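Local coordinates for protein DyP2 (Amycolatopsis sp. ATCC 39116, PDB 4G2C) that binds haem and manganese and, as a multifunctional dye-decolourising peroxidase from a lignin-reactive bacterium, probably oxidises dyes and manganese with peroxide, at residues Thr68-Phe74 with Ile164-Leu170. Residues are numbered along the deposited sequence; the frame is centred on the assembly and turned at random.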
loop_
_atom_site.group_PDB
_atom_site.type_symbol
_atom_site.label_atom_id
_atom_site.label_comp_id
_atom_site.label_asym_id
_atom_site.label_seq_id
_atom_site.Cartn_x
_atom_site.Cartn_y
_atom_site.Cartn_z
ATOM N N THR A 68 9.813 -12.491 -1.706
ATOM C CA THR A 68 11.014 -12.197 -2.476
ATOM C C THR A 68 10.628 -11.315 -3.656
ATOM O O THR A 68 9.686 -11.634 -4.370
ATOM C CB THR A 68 11.684 -13.502 -2.992
ATOM O OG1 THR A 68 12.528 -14.043 -1.965
ATOM C CG2 THR A 68 12.522 -13.231 -4.244
ATOM N N VAL A 69 11.330 -10.193 -3.827
ATOM C CA VAL A 69 11.096 -9.268 -4.939
ATOM C C VAL A 69 12.304 -9.295 -5.864
ATOM O O VAL A 69 13.433 -9.129 -5.405
ATOM C CB VAL A 69 10.943 -7.809 -4.454
ATOM C CG1 VAL A 69 10.589 -6.904 -5.608
ATOM C CG2 VAL A 69 9.900 -7.695 -3.333
ATOM N N LEU A 70 12.064 -9.488 -7.160
ATOM C CA LEU A 70 13.136 -9.572 -8.148
ATOM C C LEU A 70 12.908 -8.563 -9.262
ATOM O O LEU A 70 11.891 -8.611 -9.945
ATOM C CB LEU A 70 13.212 -10.982 -8.733
ATOM C CG LEU A 70 13.570 -12.143 -7.794
ATOM C CD1 LEU A 70 13.512 -13.462 -8.554
ATOM C CD2 LEU A 70 14.950 -11.948 -7.157
ATOM N N PHE A 71 13.840 -7.632 -9.425
ATOM C CA PHE A 71 13.792 -6.691 -10.535
ATOM C C PHE A 71 14.674 -7.206 -11.659
ATOM O O PHE A 71 15.810 -7.613 -11.424
ATOM C CB PHE A 71 14.237 -5.306 -10.085
ATOM C CG PHE A 71 13.448 -4.779 -8.922
ATOM C CD1 PHE A 71 12.095 -4.477 -9.065
ATOM C CD2 PHE A 71 14.043 -4.601 -7.688
ATOM C CE1 PHE A 71 11.358 -3.999 -7.999
ATOM C CE2 PHE A 71 13.307 -4.137 -6.611
ATOM C CZ PHE A 71 11.962 -3.831 -6.764
ATOM N N LEU A 72 14.142 -7.209 -12.873
ATOM C CA LEU A 72 14.815 -7.851 -14.000
ATOM C C LEU A 72 15.216 -6.843 -15.068
ATOM O O LEU A 72 14.636 -5.750 -15.155
ATOM C CB LEU A 72 13.897 -8.895 -14.623
ATOM C CG LEU A 72 13.274 -9.931 -13.684
ATOM C CD1 LEU A 72 12.430 -10.916 -14.475
ATOM C CD2 LEU A 72 14.328 -10.657 -12.848
ATOM N N GLY A 73 16.208 -7.223 -15.876
ATOM C CA GLY A 73 16.591 -6.482 -17.074
ATOM C C GLY A 73 16.534 -7.418 -18.275
ATOM O O GLY A 73 16.977 -8.552 -18.185
ATOM N N PHE A 74 15.969 -6.954 -19.387
ATOM C CA PHE A 74 15.855 -7.762 -20.591
ATOM C C PHE A 74 17.017 -7.504 -21.554
ATOM O O PHE A 74 17.085 -6.448 -22.192
ATOM C CB PHE A 74 14.524 -7.476 -21.310
ATOM C CG PHE A 74 13.301 -7.887 -20.527
ATOM C CD1 PHE A 74 13.397 -8.806 -19.485
ATOM C CD2 PHE A 74 12.051 -7.357 -20.837
ATOM C CE1 PHE A 74 12.271 -9.195 -18.760
ATOM C CE2 PHE A 74 10.920 -7.731 -20.126
ATOM C CZ PHE A 74 11.025 -8.656 -19.080
ATOM N N ILE A 164 14.994 -0.750 -15.269
ATOM C CA ILE A 164 14.280 -1.955 -14.871
ATOM C C ILE A 164 13.195 -2.278 -15.881
ATOM O O ILE A 164 12.434 -1.400 -16.303
ATOM C CB ILE A 164 13.654 -1.763 -13.489
ATOM C CG1 ILE A 164 14.758 -1.527 -12.454
ATOM C CG2 ILE A 164 12.759 -2.950 -13.117
ATOM C CD1 ILE A 164 14.237 -1.127 -11.097
ATOM N N ASP A 165 13.126 -3.549 -16.261
ATOM C CA ASP A 165 12.150 -3.986 -17.237
ATOM C C ASP A 165 10.984 -4.733 -16.597
ATOM O O ASP A 165 9.849 -4.656 -17.074
ATOM C CB ASP A 165 12.827 -4.832 -18.314
ATOM C CG ASP A 165 13.741 -3.999 -19.202
ATOM O OD1 ASP A 165 13.273 -2.951 -19.690
ATOM O OD2 ASP A 165 14.923 -4.378 -19.392
ATOM N N ALA A 166 11.253 -5.432 -15.502
ATOM C CA ALA A 166 10.234 -6.293 -14.936
ATOM C C ALA A 166 10.389 -6.523 -13.432
ATOM O O ALA A 166 11.490 -6.451 -12.879
ATOM C CB ALA A 166 10.204 -7.627 -15.688
ATOM N N VAL A 167 9.281 -6.812 -12.763
ATOM C CA VAL A 167 9.379 -7.228 -11.372
ATOM C C VAL A 167 8.721 -8.581 -11.179
ATOM O O VAL A 167 7.693 -8.884 -11.792
ATOM C CB VAL A 167 8.754 -6.203 -10.411
ATOM C CG1 VAL A 167 7.249 -6.066 -10.680
ATOM C CG2 VAL A 167 9.015 -6.613 -8.971
ATOM N N LEU A 168 9.332 -9.405 -10.343
ATOM C CA LEU A 168 8.734 -10.680 -9.965
ATOM C C LEU A 168 8.434 -10.632 -8.479
ATOM O O LEU A 168 9.281 -10.203 -7.685
ATOM C CB LEU A 168 9.694 -11.830 -10.245
ATOM C CG LEU A 168 9.671 -12.392 -11.658
ATOM C CD1 LEU A 168 9.531 -11.276 -12.655
ATOM C CD2 LEU A 168 10.952 -13.181 -11.901
ATOM N N LEU A 169 7.228 -11.044 -8.106
ATOM C CA LEU A 169 6.866 -11.168 -6.704
ATOM C C LEU A 169 6.596 -12.641 -6.391
ATOM O O LEU A 169 5.761 -13.281 -7.022
ATOM C CB LEU A 169 5.645 -10.298 -6.379
ATOM C CG LEU A 169 5.780 -8.810 -6.749
ATOM C CD1 LEU A 169 4.438 -8.080 -6.606
ATOM C CD2 LEU A 169 6.847 -8.120 -5.908
ATOM N N LEU A 170 7.338 -13.171 -5.429
ATOM C CA LEU A 170 7.175 -14.540 -4.979
ATOM C C LEU A 170 6.818 -14.501 -3.503
ATOM O O LEU A 170 7.648 -14.123 -2.673
ATOM C CB LEU A 170 8.483 -15.315 -5.147
ATOM C CG LEU A 170 9.037 -15.597 -6.539
ATOM C CD1 LEU A 170 9.332 -14.297 -7.309
ATOM C CD2 LEU A 170 10.286 -16.479 -6.389
#
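Thr-68 to Leu-72 pair with Leu-170 back to Ala-166 as neighbouring antiparallel strands in the ferredoxin-like alpha+beta domain of a DyP-type peroxidase, and the pairing ends in a classic beta bulge where Asp-165 and Ala-166 both face Leu-72. The carbonyl O of Leu-72 takes a firm bond from the N of Asp-165 at 2.9 Å and a weak one from the N of Ala-166 at 3.4 Å. Within the bulge the side chain of Asp-165 turns to the neighbouring strand: OD2 receives the N-H of Phe-74 at 2.8 Å and almost dead straight (178°), on its anti side and 21° out of the carboxylate plane. The same residue lays its CB over one face of the Phe-74 ring, 3.8 Å from the centroid, while ring atom CZ reaches the CB of Ala-166. A serine in place of Phe-74 would probably keep the backbone bond to the carboxylate but take the ring away from Asp-165 CB and Ala-166 CB, opening a gap beside the bulge.

Farther along, Leu-72 and Leu-168 cross at about a right angle, their CD1 methyls squeezed to 3.4 Å, on the face that also carries Leu-70 and Leu-170 and packs against helix 175-188. On the other face Val-167 holds CG2 anti to its own backbone N (CG1 at chi1 63°), which sets that methyl beside CE1 of Phe-71 at 3.6 Å and within touch of Val-69. Phe-273 meets the Phe-71 ring edge-to-face.

Strand 193-205 flanks 68-74 on its far edge, and 114-119 lies beyond 166-172. What steadies the aspartate comes from just past 114-119: its second oxygen, Asp-165 OD1, is hydrogen-bonded to ND1 of His-122.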